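Long-range contact in oligoribonuclease (Colwellia psychrerythraea, PDB 6A4D), which probably degrades very short RNAs, as a dimeric exonuclease of the RNase H-like superfamily that hydrolyses them into nucleotides: residues A[4-17]-A[29-43]. The protein carries 1 engineered substitution. Numbering follows the deposited sequence.
With 9RC (5'-O-[(S)-hydroxy(4-nitrophenoxy)phosphoryl]thymidine), chain D.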
loop_
_atom_site.group_PDB
_atom_site.type_symbol
_atom_site.label_atom_id
_atom_site.label_comp_id
_atom_site.label_asym_id
_atom_site.label_seq_id
_atom_site.Cartn_x
_atom_site.Cartn_y
_atom_site.Cartn_z
ATOM N N MET A 4 8.354 -5.273 26.472
ATOM C CA MET A 4 7.495 -4.467 25.590
ATOM C C MET A 4 6.408 -5.291 24.877
ATOM O O MET A 4 5.521 -4.709 24.219
ATOM C CB MET A 4 8.378 -3.781 24.547
ATOM C CG MET A 4 7.904 -2.402 24.128
ATOM S SD MET A 4 8.726 -1.116 25.086
ATOM C CE MET A 4 10.410 -1.086 24.463
ATOM N N ALA A 5 6.473 -6.622 25.015
ATOM C CA ALA A 5 5.485 -7.544 24.434
ATOM C C ALA A 5 4.080 -7.129 24.793
ATOM O O ALA A 5 3.787 -6.796 25.929
ATOM C CB ALA A 5 5.738 -8.992 24.861
ATOM N N GLY A 6 3.221 -7.084 23.793
ATOM C CA GLY A 6 1.828 -6.798 23.997
ATOM C C GLY A 6 1.469 -5.337 23.883
ATOM O O GLY A 6 0.276 -4.993 23.946
ATOM N N ASN A 7 2.458 -4.468 23.695
ATOM C CA ASN A 7 2.194 -3.011 23.648
ATOM C C ASN A 7 1.470 -2.610 22.368
ATOM O O ASN A 7 1.902 -2.893 21.285
ATOM C CB ASN A 7 3.527 -2.253 23.708
ATOM C CG ASN A 7 3.345 -0.744 23.669
ATOM O OD1 ASN A 7 2.464 -0.230 22.986
ATOM N ND2 ASN A 7 4.177 -0.032 24.408
ATOM N N ASP A 8 0.397 -1.886 22.503
ATOM C CA ASP A 8 -0.452 -1.527 21.399
ATOM C C ASP A 8 0.217 -0.718 20.264
ATOM O O ASP A 8 -0.391 -0.553 19.249
ATOM C CB ASP A 8 -1.635 -0.699 21.927
ATOM C CG ASP A 8 -2.641 -1.541 22.709
ATOM O OD1 ASP A 8 -2.210 -2.495 23.423
ATOM O OD2 ASP A 8 -3.866 -1.231 22.611
ATOM N N SER A 9 1.410 -0.175 20.470
ATOM C CA SER A 9 2.008 0.676 19.533
ATOM C C SER A 9 3.148 -0.059 18.825
ATOM O O SER A 9 3.754 0.473 17.926
ATOM C CB SER A 9 2.369 1.995 20.227
ATOM O OG SER A 9 3.599 1.924 20.900
ATOM N N ASN A 10 3.350 -1.336 19.131
ATOM C CA ASN A 10 4.336 -2.123 18.401
ATOM C C ASN A 10 4.038 -2.253 16.858
ATOM O O ASN A 10 2.926 -2.319 16.419
ATOM C CB ASN A 10 4.503 -3.473 19.042
ATOM C CG ASN A 10 5.056 -3.391 20.461
ATOM O OD1 ASN A 10 5.702 -2.387 20.866
ATOM N ND2 ASN A 10 4.823 -4.449 21.224
ATOM N N LEU A 11 5.088 -2.272 16.077
ATOM C CA LEU A 11 4.980 -2.414 14.661
ATOM C C LEU A 11 5.428 -3.802 14.187
ATOM O O LEU A 11 6.492 -4.278 14.575
ATOM C CB LEU A 11 5.798 -1.305 14.014
ATOM C CG LEU A 11 5.302 0.080 14.346
ATOM C CD1 LEU A 11 6.400 1.050 13.917
ATOM C CD2 LEU A 11 3.951 0.336 13.664
ATOM N N ILE A 12 4.650 -4.386 13.272
ATOM C CA ILE A 12 5.015 -5.650 12.532
ATOM C C ILE A 12 5.600 -5.371 11.148
ATOM O O ILE A 12 4.898 -4.847 10.221
ATOM C CB ILE A 12 3.789 -6.544 12.351
ATOM C CG1 ILE A 12 3.119 -6.811 13.718
ATOM C CG2 ILE A 12 4.224 -7.858 11.706
ATOM C CD1 ILE A 12 1.922 -7.766 13.678
ATOM N N TRP A 13 6.887 -5.681 11.011
ATOM C CA TRP A 13 7.617 -5.530 9.789
ATOM C C TRP A 13 7.757 -6.874 9.088
ATOM O O TRP A 13 8.080 -7.856 9.713
ATOM C CB TRP A 13 9.012 -5.019 10.053
ATOM C CG TRP A 13 8.981 -3.689 10.651
ATOM C CD1 TRP A 13 8.686 -3.369 11.930
ATOM C CD2 TRP A 13 9.239 -2.498 9.987
ATOM N NE1 TRP A 13 8.756 -2.027 12.109
ATOM C CE2 TRP A 13 9.117 -1.459 10.933
ATOM C CE3 TRP A 13 9.623 -2.183 8.678
ATOM C CZ2 TRP A 13 9.273 -0.137 10.605
ATOM C CZ3 TRP A 13 9.817 -0.830 8.365
ATOM C CH2 TRP A 13 9.630 0.160 9.322
ATOM N N LEU A 14 7.541 -6.921 7.784
ATOM C CA LEU A 14 7.836 -8.141 7.080
ATOM C C LEU A 14 8.350 -7.977 5.693
ATOM O O LEU A 14 8.257 -6.917 5.058
ATOM C CB LEU A 14 6.640 -9.053 7.118
ATOM C CG LEU A 14 5.310 -8.576 6.610
ATOM C CD1 LEU A 14 5.268 -8.769 5.126
ATOM C CD2 LEU A 14 4.197 -9.410 7.239
ATOM N N ASP A 15 8.920 -9.054 5.198
ATOM C CA ASP A 15 9.332 -9.078 3.820
ATOM C C ASP A 15 9.108 -10.474 3.306
ATOM O O ASP A 15 9.223 -11.424 4.061
ATOM C CB ASP A 15 10.787 -8.644 3.686
ATOM C CG ASP A 15 11.294 -8.681 2.230
ATOM O OD1 ASP A 15 10.666 -8.008 1.373
ATOM O OD2 ASP A 15 12.307 -9.395 1.969
ATOM N N LEU A 16 8.769 -10.560 2.015
ATOM C CA LEU A 16 8.465 -11.809 1.331
ATOM C C LEU A 16 9.295 -11.906 0.066
ATOM O O LEU A 16 9.611 -10.903 -0.563
ATOM C CB LEU A 16 7.003 -11.832 0.880
ATOM C CG LEU A 16 5.860 -11.963 1.882
ATOM C CD1 LEU A 16 4.550 -12.337 1.198
ATOM C CD2 LEU A 16 6.128 -12.968 2.963
ATOM N N GLU A 17 9.623 -13.130 -0.330
ATOM C CA GLU A 17 10.093 -13.385 -1.687
ATOM C C GLU A 17 9.009 -14.223 -2.337
ATOM O O GLU A 17 8.331 -15.014 -1.654
ATOM C CB GLU A 17 11.451 -14.077 -1.687
ATOM C CG GLU A 17 12.596 -13.341 -0.975
ATOM C CD GLU A 17 12.650 -11.857 -1.304
ATOM O OE1 GLU A 17 12.602 -11.515 -2.505
ATOM O OE2 GLU A 17 12.679 -11.021 -0.364
ATOM N N LEU A 29 7.773 -17.718 -1.755
ATOM C CA LEU A 29 8.981 -18.531 -1.478
ATOM C C LEU A 29 9.584 -18.384 -0.089
ATOM O O LEU A 29 10.183 -19.330 0.428
ATOM C CB LEU A 29 10.042 -18.254 -2.542
ATOM C CG LEU A 29 9.589 -18.668 -3.939
ATOM C CD1 LEU A 29 10.679 -18.341 -4.927
ATOM C CD2 LEU A 29 9.237 -20.155 -3.971
ATOM N N GLU A 30 9.409 -17.219 0.527
ATOM C CA GLU A 30 10.048 -16.935 1.813
ATOM C C GLU A 30 9.254 -15.902 2.563
ATOM O O GLU A 30 8.662 -15.021 1.942
ATOM C CB GLU A 30 11.456 -16.373 1.592
ATOM C CG GLU A 30 12.401 -16.518 2.775
ATOM C CD GLU A 30 13.702 -15.726 2.601
ATOM O OE1 GLU A 30 13.799 -14.825 1.743
ATOM O OE2 GLU A 30 14.646 -15.992 3.359
ATOM N N ILE A 31 9.275 -16.010 3.887
ATOM C CA ILE A 31 8.726 -15.004 4.762
ATOM C C ILE A 31 9.673 -14.750 5.968
ATOM O O ILE A 31 10.250 -15.665 6.545
ATOM C CB ILE A 31 7.269 -15.385 5.185
ATOM C CG1 ILE A 31 6.669 -14.315 6.103
ATOM C CG2 ILE A 31 7.172 -16.750 5.876
ATOM C CD1 ILE A 31 5.167 -14.429 6.207
ATOM N N ALA A 32 9.873 -13.486 6.287
ATOM C CA ALA A 32 10.605 -13.061 7.511
ATOM C C ALA A 32 9.797 -11.955 8.202
ATOM O O ALA A 32 9.132 -11.168 7.514
ATOM C CB ALA A 32 12.002 -12.571 7.154
ATOM N N ILE A 33 9.806 -11.940 9.533
ATOM C CA ILE A 33 9.042 -10.950 10.314
ATOM C C ILE A 33 9.956 -10.357 11.402
ATOM O O ILE A 33 10.675 -11.085 12.083
ATOM C CB ILE A 33 7.785 -11.550 11.011
ATOM C CG1 ILE A 33 6.856 -12.285 10.039
ATOM C CG2 ILE A 33 6.995 -10.484 11.812
ATOM C CD1 ILE A 33 5.987 -13.304 10.758
ATOM N N ILE A 34 9.913 -9.040 11.580
ATOM C CA ILE A 34 10.559 -8.382 12.726
ATOM C C ILE A 34 9.522 -7.514 13.415
ATOM O O ILE A 34 8.712 -6.856 12.785
ATOM C CB ILE A 34 11.785 -7.586 12.265
ATOM C CG1 ILE A 34 12.856 -8.584 11.857
ATOM C CG2 ILE A 34 12.270 -6.624 13.353
ATOM C CD1 ILE A 34 14.204 -8.019 11.504
ATOM N N ILE A 35 9.540 -7.545 14.730
ATOM C CA ILE A 35 8.731 -6.681 15.554
ATOM C C ILE A 35 9.620 -5.578 16.111
ATOM O O ILE A 35 10.693 -5.874 16.614
ATOM C CB ILE A 35 8.181 -7.472 16.739
ATOM C CG1 ILE A 35 7.437 -8.729 16.235
ATOM C CG2 ILE A 35 7.278 -6.595 17.591
ATOM C CD1 ILE A 35 6.040 -8.447 15.717
ATOM N N THR A 36 9.180 -4.326 16.017
ATOM C CA THR A 36 9.883 -3.166 16.631
ATOM C C THR A 36 8.908 -2.489 17.517
ATOM O O THR A 36 7.719 -2.714 17.391
ATOM C CB THR A 36 10.321 -2.083 15.649
ATOM O OG1 THR A 36 9.174 -1.483 15.070
ATOM C CG2 THR A 36 11.175 -2.589 14.576
ATOM N N ASP A 37 9.384 -1.641 18.424
ATOM C CA ASP A 37 8.450 -0.765 19.145
ATOM C C ASP A 37 8.120 0.424 18.238
ATOM O O ASP A 37 8.661 0.574 17.108
ATOM C CB ASP A 37 9.032 -0.281 20.499
ATOM C CG ASP A 37 10.338 0.520 20.360
ATOM O OD1 ASP A 37 10.639 1.042 19.234
ATOM O OD2 ASP A 37 11.073 0.624 21.385
ATOM N N SER A 38 7.290 1.314 18.741
ATOM C CA SER A 38 6.896 2.472 17.941
ATOM C C SER A 38 8.068 3.422 17.659
ATOM O O SER A 38 7.969 4.257 16.763
ATOM C CB SER A 38 5.751 3.208 18.604
ATOM O OG SER A 38 6.225 3.795 19.779
ATOM N N GLU A 39 9.164 3.295 18.418
ATOM C CA GLU A 39 10.344 4.137 18.237
ATOM C C GLU A 39 11.420 3.409 17.445
ATOM O O GLU A 39 12.539 3.849 17.393
ATOM C CB GLU A 39 10.852 4.667 19.620
ATOM C CG GLU A 39 9.841 5.550 20.389
ATOM C CD GLU A 39 10.464 6.450 21.491
ATOM O OE1 GLU A 39 11.615 6.215 21.920
ATOM O OE2 GLU A 39 9.828 7.429 21.954
ATOM N N LEU A 40 11.047 2.310 16.797
ATOM C CA LEU A 40 11.856 1.515 15.849
ATOM C C LEU A 40 12.966 0.663 16.440
ATOM O O LEU A 40 13.836 0.180 15.727
ATOM C CB LEU A 40 12.397 2.377 14.710
ATOM C CG LEU A 40 11.387 3.234 13.966
ATOM C CD1 LEU A 40 12.128 3.939 12.824
ATOM C CD2 LEU A 40 10.198 2.428 13.477
ATOM N N ASN A 41 12.921 0.435 17.731
ATOM C CA ASN A 41 13.869 -0.489 18.378
ATOM C C ASN A 41 13.396 -1.889 18.139
ATOM O O ASN A 41 12.248 -2.204 18.448
ATOM C CB ASN A 41 13.894 -0.276 19.904
ATOM C CG ASN A 41 14.365 1.094 20.267
ATOM O OD1 ASN A 41 15.377 1.520 19.772
ATOM N ND2 ASN A 41 13.580 1.818 21.058
ATOM N N ILE A 42 14.282 -2.732 17.650
ATOM C CA ILE A 42 13.928 -4.101 17.311
ATOM C C ILE A 42 13.636 -4.887 18.584
ATOM O O ILE A 42 14.503 -4.983 19.386
ATOM C CB ILE A 42 15.059 -4.727 16.461
ATOM C CG1 ILE A 42 15.039 -4.064 15.089
ATOM C CG2 ILE A 42 14.860 -6.228 16.279
ATOM C CD1 ILE A 42 16.215 -4.375 14.198
ATOM N N LEU A 43 12.407 -5.345 18.800
ATOM C CA LEU A 43 12.048 -6.142 19.976
ATOM C C LEU A 43 12.230 -7.676 19.823
ATOM O O LEU A 43 12.415 -8.364 20.824
ATOM C CB LEU A 43 10.608 -5.946 20.382
ATOM C CG LEU A 43 10.060 -4.554 20.497
ATOM C CD1 LEU A 43 8.587 -4.623 20.868
ATOM C CD2 LEU A 43 10.850 -3.706 21.488
HETATM O OAJ 9RC D . 9.948 -11.023 -10.222
HETATM C CAE 9RC D . 10.476 -9.989 -9.815
HETATM N NAI 9RC D . 11.221 -9.215 -10.712
HETATM C CAL 9RC D . 11.837 -8.045 -10.311
HETATM O OAS 9RC D . 12.505 -7.425 -11.129
HETATM C CAT 9RC D . 11.711 -7.607 -9.001
HETATM C CAU 9RC D . 12.339 -6.418 -8.586
HETATM C CAF 9RC D . 10.951 -8.375 -8.135
HETATM N NAB 9RC D . 10.324 -9.577 -8.542
HETATM C CAA 9RC D . 9.500 -10.411 -7.593
HETATM O OAC 9RC D . 9.147 -9.635 -6.442
HETATM C CAD 9RC D . 10.248 -11.611 -7.053
HETATM C CAH 9RC D . 10.758 -11.102 -5.739
HETATM O OAK 9RC D . 10.940 -12.126 -4.779
HETATM C CAG 9RC D . 9.638 -10.280 -5.270
HETATM C CAR 9RC D . 10.118 -9.281 -4.153
HETATM O OAQ 9RC D . 11.068 -8.259 -4.615
HETATM P PAP 9RC D . 12.534 -8.011 -3.870
HETATM O OAO 9RC D . 12.382 -7.454 -2.488
HETATM O OAN 9RC D . 13.171 -9.474 -3.883
HETATM O OAM 9RC D . 13.543 -7.174 -4.796
HETATM C CAV 9RC D . 13.960 -5.877 -4.670
HETATM C CAW 9RC D . 14.397 -5.295 -5.864
HETATM C CAY 9RC D . 14.860 -3.988 -5.887
HETATM C CBA 9RC D . 14.882 -3.248 -4.702
HETATM N NBB 9RC D . 15.338 -1.999 -4.764
HETATM O OBD 9RC D . 14.374 -0.867 -4.815
HETATM O OBC 9RC D . 16.828 -1.811 -4.844
HETATM C CAZ 9RC D . 14.454 -3.817 -3.486
HETATM C CAX 9RC D . 13.994 -5.135 -3.465
HETATM O O HOH W 1 5.520 2.669 22.427
HETATM O O HOH W 2 5.752 0.395 20.824
#
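The antiparallel beta hairpin of the RNase H-like exonuclease fold pairs strand 11-17 with strand 29-36, hydrogen-bonded and non-hydrogen-bonded pairs alternating from Leu11-Thr36 to Glu17-Glu30. A classic beta bulge lies at Glu17: Leu29 N and Glu30 N both reach Glu17 O, from the same face of its carbonyl plane, at 2.8 and 3.3 Å. On the face carrying Trp13, the indole lies with CG beside the backbone N (chi1 -63°), which brings NE1 to Thr36 OG1, at the ring edge, at 3.0 Å. This bond is bent, 141° at the hydrogen, and the hydroxyl sits 21° off the ring plane. Thr36 OG1 in turn donates to Asp37 O, fixing its rotation, while Leu40 CD2 approaches Trp13 CZ2 at 4.0 Å. A leucine in place of Trp13 would probably leave Thr36 OG1 without its indole donor and open a gap beside Leu40. The other face is aliphatic, packed partly on helix 85-99: Ile12 and Ile33 lie side by side, and Leu16 CD2 presses on Ile31 CG1 at 3.5 Å, tighter than usual. Glu17 lines the ligand pocket, where its OE1 accepts a hydrogen bond from the sugar hydroxyl OAK of 9RC at 2.9 Å.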